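Local coordinates for protein tapirin (Caldicellulosiruptor hydrothermalis, PDB 6N2C) that probably binds cellulose and helps the thermophilic bacterium adhere to it, through a C-terminal beta-helix domain that also holds a zinc ion, at residues D469-D474 and V487-N492; V516-G521 and L535-S540. All blocks are in the same frame, centred on the assembly; numbering follows the deposited sequence. Where two conformers were deposited one is given.

Contact 1 of 2, residues D469-D474 and V487-N492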
# COMPACT_ATOMS: atom_id res chain seq x y z
N ASP A 469 -9.71 -17.14 20.08
CA ASP A 469 -10.81 -17.82 20.77
C ASP A 469 -10.36 -19.03 21.54
O ASP A 469 -11.19 -19.57 22.31
CB ASP A 469 -11.92 -18.21 19.79
CG ASP A 469 -12.77 -17.00 19.35
OD1 ASP A 469 -12.71 -15.91 19.94
OD2 ASP A 469 -13.57 -17.19 18.44
N ASN A 470 -9.10 -19.49 21.36
CA ASN A 470 -8.55 -20.57 22.13
C ASN A 470 -8.03 -20.07 23.49
O ASN A 470 -7.45 -20.88 24.22
CB ASN A 470 -7.52 -21.37 21.37
CG ASN A 470 -8.15 -22.23 20.32
OD1 ASN A 470 -9.40 -22.45 20.37
ND2 ASN A 470 -7.35 -22.82 19.42
N ILE A 471 -8.18 -18.78 23.81
CA ILE A 471 -7.87 -18.30 25.14
C ILE A 471 -9.12 -18.57 26.00
O ILE A 471 -10.11 -17.83 25.87
CB ILE A 471 -7.55 -16.79 25.16
CG1 ILE A 471 -6.35 -16.44 24.28
CG2 ILE A 471 -7.36 -16.31 26.55
CD1 ILE A 471 -6.29 -14.99 24.00
N VAL A 472 -9.06 -19.62 26.84
CA VAL A 472 -10.19 -20.00 27.73
C VAL A 472 -9.85 -19.79 29.19
O VAL A 472 -10.69 -20.01 30.05
CB VAL A 472 -10.66 -21.45 27.43
CG1 VAL A 472 -11.07 -21.53 25.97
CG2 VAL A 472 -9.58 -22.49 27.74
N GLU A 473 -8.60 -19.39 29.47
CA GLU A 473 -8.11 -19.10 30.82
C GLU A 473 -7.21 -17.89 30.75
O GLU A 473 -6.59 -17.63 29.71
CB GLU A 473 -7.31 -20.31 31.41
CG GLU A 473 -5.85 -20.49 30.98
CD GLU A 473 -5.11 -21.61 31.76
OE1 GLU A 473 -5.77 -22.30 32.61
OE2 GLU A 473 -3.86 -21.79 31.55
N ASP A 474 -7.12 -17.16 31.85
CA ASP A 474 -6.10 -16.15 31.95
C ASP A 474 -4.73 -16.77 32.35
O ASP A 474 -4.69 -17.80 33.09
CB ASP A 474 -6.44 -15.11 33.03
CG ASP A 474 -7.66 -14.30 32.70
OD1 ASP A 474 -8.14 -14.26 31.53
OD2 ASP A 474 -8.14 -13.61 33.62
N VAL A 487 -1.99 -13.07 29.16
CA VAL A 487 -2.87 -13.78 28.26
C VAL A 487 -4.23 -13.65 28.95
O VAL A 487 -4.36 -14.14 30.06
CB VAL A 487 -2.52 -15.25 27.99
CG1 VAL A 487 -3.36 -15.81 26.82
CG2 VAL A 487 -1.02 -15.42 27.58
N SER A 488 -5.17 -12.93 28.27
CA SER A 488 -6.40 -12.51 28.90
C SER A 488 -7.62 -12.95 28.15
O SER A 488 -7.68 -12.79 26.94
CB SER A 488 -6.41 -11.02 29.06
OG SER A 488 -7.60 -10.59 29.80
N THR A 489 -8.63 -13.45 28.90
CA THR A 489 -9.95 -13.75 28.33
C THR A 489 -10.72 -12.45 28.15
O THR A 489 -11.75 -12.45 27.44
CB THR A 489 -10.78 -14.70 29.22
OG1 THR A 489 -10.91 -14.10 30.50
CG2 THR A 489 -10.18 -16.07 29.37
N GLY A 490 -10.29 -11.35 28.75
CA GLY A 490 -11.01 -10.11 28.68
C GLY A 490 -12.14 -9.97 29.71
O GLY A 490 -12.85 -9.01 29.69
N GLN A 491 -12.30 -10.92 30.61
CA GLN A 491 -13.36 -10.81 31.63
C GLN A 491 -13.02 -9.71 32.62
O GLN A 491 -13.90 -8.90 32.98
CB GLN A 491 -13.58 -12.15 32.32
CG GLN A 491 -14.15 -13.19 31.37
CD GLN A 491 -13.89 -14.62 31.81
OE1 GLN A 491 -13.80 -14.91 33.02
NE2 GLN A 491 -13.80 -15.52 30.85
N ASN A 492 -11.74 -9.59 32.99
CA ASN A 492 -11.34 -8.50 33.92
C ASN A 492 -10.83 -7.29 33.12
O ASN A 492 -9.73 -7.26 32.56
CB ASN A 492 -10.33 -9.02 34.93
CG ASN A 492 -9.91 -7.97 35.98
OD1 ASN A 492 -10.00 -6.75 35.77
ND2 ASN A 492 -9.40 -8.47 37.10
O HOH W 1 -9.80 -11.43 32.02
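Asp474 turns its CG anti to its own carbonyl carbon (chi1 -65°), while Thr489 holds OG1 between its backbone N and carbonyl carbon (chi1 57°); these torsions bring carboxylate and hydroxyl together, with the side chains crossing at about a right angle. Asp474 OD1 then accepts twice from one residue. Thr489 N reaches Asp474 OD1 at 2.8 Å, nearly in line with the C-O bond and almost straight (168° at the hydrogen), and Thr489 OG1 donates to Asp474 OD1 at 3.0 Å from the syn side, tilted out of the carboxylate plane. A water 3.2 Å from Asp474 OD2 accepts from Asn492 N at 2.8 Å. An alanine in place of Asp474 removes the carboxylate and would probably leave Thr489 N without this acceptor and the Thr489 hydroxyl freer to turn. The fold element is the end of strand 483-488, outermost in its row of parallel beta-helix strands, where the chain breaks into an ST turn: Ser488 OG, also bonded to Asp495, accepts from Gly490 N at 3.0 Å. The loop after helix 451-457 runs beside this turn, with Asp474 CA making a C-H...O contact to Val487 O at 3.3 Å. Next to the polar cluster, Ile471 CG2 lies 3.6 Å from Ser488 O, and Ile471 CG1 meets Val487 CG1 at 4.0 Å. Val487 also packs on Leu559 and Leu563 of helix 557-565.

Contact 2 of 2, residues V516-G521 and L535-S540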
# COMPACT_ATOMS: atom_id res chain seq x y z
N VAL A 516 1.12 -8.55 25.54
CA VAL A 516 -0.33 -8.70 25.75
C VAL A 516 -0.98 -9.47 24.65
O VAL A 516 -0.84 -9.14 23.47
CB VAL A 516 -0.99 -7.33 25.97
CG1 VAL A 516 -2.46 -7.53 26.26
CG2 VAL A 516 -0.37 -6.58 27.08
N ILE A 517 -1.69 -10.56 25.00
CA ILE A 517 -2.44 -11.34 24.06
C ILE A 517 -3.84 -11.50 24.63
O ILE A 517 -3.97 -12.15 25.70
CB ILE A 517 -1.83 -12.70 23.81
CG1 ILE A 517 -0.36 -12.59 23.30
CG2 ILE A 517 -2.67 -13.44 22.73
CD1 ILE A 517 0.65 -12.59 24.45
N THR A 518 -4.86 -10.96 23.96
CA THR A 518 -6.16 -10.84 24.67
C THR A 518 -7.35 -10.98 23.79
O THR A 518 -7.26 -10.72 22.58
CB THR A 518 -6.28 -9.53 25.40
OG1 THR A 518 -7.56 -9.47 26.10
CG2 THR A 518 -6.19 -8.32 24.50
N LYS A 519 -8.41 -11.62 24.32
CA LYS A 519 -9.68 -11.69 23.59
C LYS A 519 -10.44 -10.38 23.62
O LYS A 519 -11.37 -10.19 22.85
CB LYS A 519 -10.58 -12.72 24.21
CG LYS A 519 -10.19 -14.12 24.00
CD LYS A 519 -11.40 -15.15 23.99
CE LYS A 519 -12.01 -15.31 25.35
NZ LYS A 519 -12.77 -16.61 25.50
N SER A 520 -10.09 -9.46 24.49
CA SER A 520 -10.63 -8.10 24.54
C SER A 520 -9.95 -7.24 23.47
O SER A 520 -9.10 -7.74 22.71
CB SER A 520 -10.47 -7.44 25.96
OG SER A 520 -9.10 -7.15 26.31
N GLY A 521 -10.31 -5.96 23.45
CA GLY A 521 -9.42 -4.98 22.85
C GLY A 521 -8.32 -4.56 23.81
O GLY A 521 -8.24 -5.10 24.91
N LEU A 535 1.59 -6.50 21.09
CA LEU A 535 0.19 -6.28 21.47
C LEU A 535 -0.70 -6.97 20.46
O LEU A 535 -0.65 -6.63 19.25
CB LEU A 535 -0.14 -4.80 21.54
CG LEU A 535 0.67 -3.92 22.47
CD1 LEU A 535 0.34 -2.42 22.23
CD2 LEU A 535 0.60 -4.29 23.93
N ILE A 536 -1.49 -7.96 20.95
CA ILE A 536 -2.28 -8.91 20.11
C ILE A 536 -3.64 -8.90 20.74
O ILE A 536 -3.79 -9.32 21.92
CB ILE A 536 -1.68 -10.30 20.05
CG1 ILE A 536 -0.31 -10.20 19.34
CG2 ILE A 536 -2.62 -11.25 19.33
CD1 ILE A 536 0.47 -11.47 19.30
N ALA A 537 -4.62 -8.46 19.95
CA ALA A 537 -6.00 -8.29 20.47
C ALA A 537 -7.04 -8.76 19.51
O ALA A 537 -6.95 -8.63 18.28
CB ALA A 537 -6.24 -6.85 20.89
N ASN A 538 -8.08 -9.40 20.08
CA ASN A 538 -9.24 -9.77 19.21
C ASN A 538 -10.11 -8.55 19.01
O ASN A 538 -10.75 -8.44 17.95
CB ASN A 538 -10.03 -10.84 19.91
CG ASN A 538 -10.71 -11.78 18.95
OD1 ASN A 538 -10.13 -12.24 17.94
ND2 ASN A 538 -11.90 -12.21 19.36
N GLY A 539 -10.16 -7.63 19.98
CA GLY A 539 -10.82 -6.37 19.79
C GLY A 539 -9.85 -5.36 19.24
O GLY A 539 -8.73 -5.71 18.88
N SER A 540 -10.29 -4.13 19.14
CA SER A 540 -9.46 -3.09 18.58
C SER A 540 -8.28 -2.72 19.46
O SER A 540 -8.37 -2.73 20.70
CB SER A 540 -10.24 -1.79 18.31
OG SER A 540 -11.16 -2.03 17.26
O HOH W 2 -13.45 -12.28 21.52
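Two successive coils of the beta-helix stack here, each giving one strand of the same face and the turn that follows it. Strands 516-518 and 535-537 run parallel, and their backbones alternate as donor and acceptor: Ile536 N to Val516 O at 2.9 Å, Thr518 N to Ile536 O at 2.8 Å, and Asn538 N to Thr518 O at 2.9 Å. Past the strands the regular pairing ends, but one backbone bond still joins the turns: Gly539 N donates to Ser520 O at 2.9 Å from above the carbonyl plane, 59° out of it.

Side chains stack in register on both faces of the strands, like on like only for the isoleucine pair. Ile517 and Ile536 lie side by side and point the same way; each has CG2 anti to its backbone N, and Ile517 CG2 meets Ile536 CG2 at 4.0 Å. On the other face Leu535 CD2 lies 4.0 Å from Val516 CB, and Thr518 CG2 sits 3.9 Å from Ala537 CB.

Tight turn packing brings Gly521 CA within 3.6 Å of Gly539 CA. A CB on Gly521 would collide with Ser540 O, and one on Gly539 with Gly521 N. Ser520 OG donates to Gly521 O in the carbonyl plane, on a lone pair, a bond within the turn. A water bridges the coils, donating to Lys519 O and accepting from Asn538 ND2, while Asn538 OD1 bonds to Ser191.

Val516, Leu535 and Ala537 pack on Ile522 of strand 522-524, and helix 494-500 adds Ile499 against Val516 and Phe500 against Leu535. Loop residues Leu468 and Ile466 cover Ile517 and Ile536, respectively. Strand 186-190 lies beside 534-537, on the side away from 513-518, packing Leu188 on Leu535 and Phe189 on Ile536.

Contact 1 closes before contact 2 opens along the chain, and their centres lie about 10 Å apart on the same side of the chain's centre. Strand 483-488, whose C-terminal end and following turn belong to contact 1, pairs in parallel with strand 513-518 of contact 2; strand 534-537 comes next in the row. Backbone bonds probably join them, from Ser488 N to Ile517 O at 2.9 Å and from Lys519 N to Ser488 O at 3.0 Å. Lys519 NZ also bonds to Ile471 O, tying the turn of one contact to the loop of the other. Together they carry the stacked coils to the outermost strand at this end of the beta-helix.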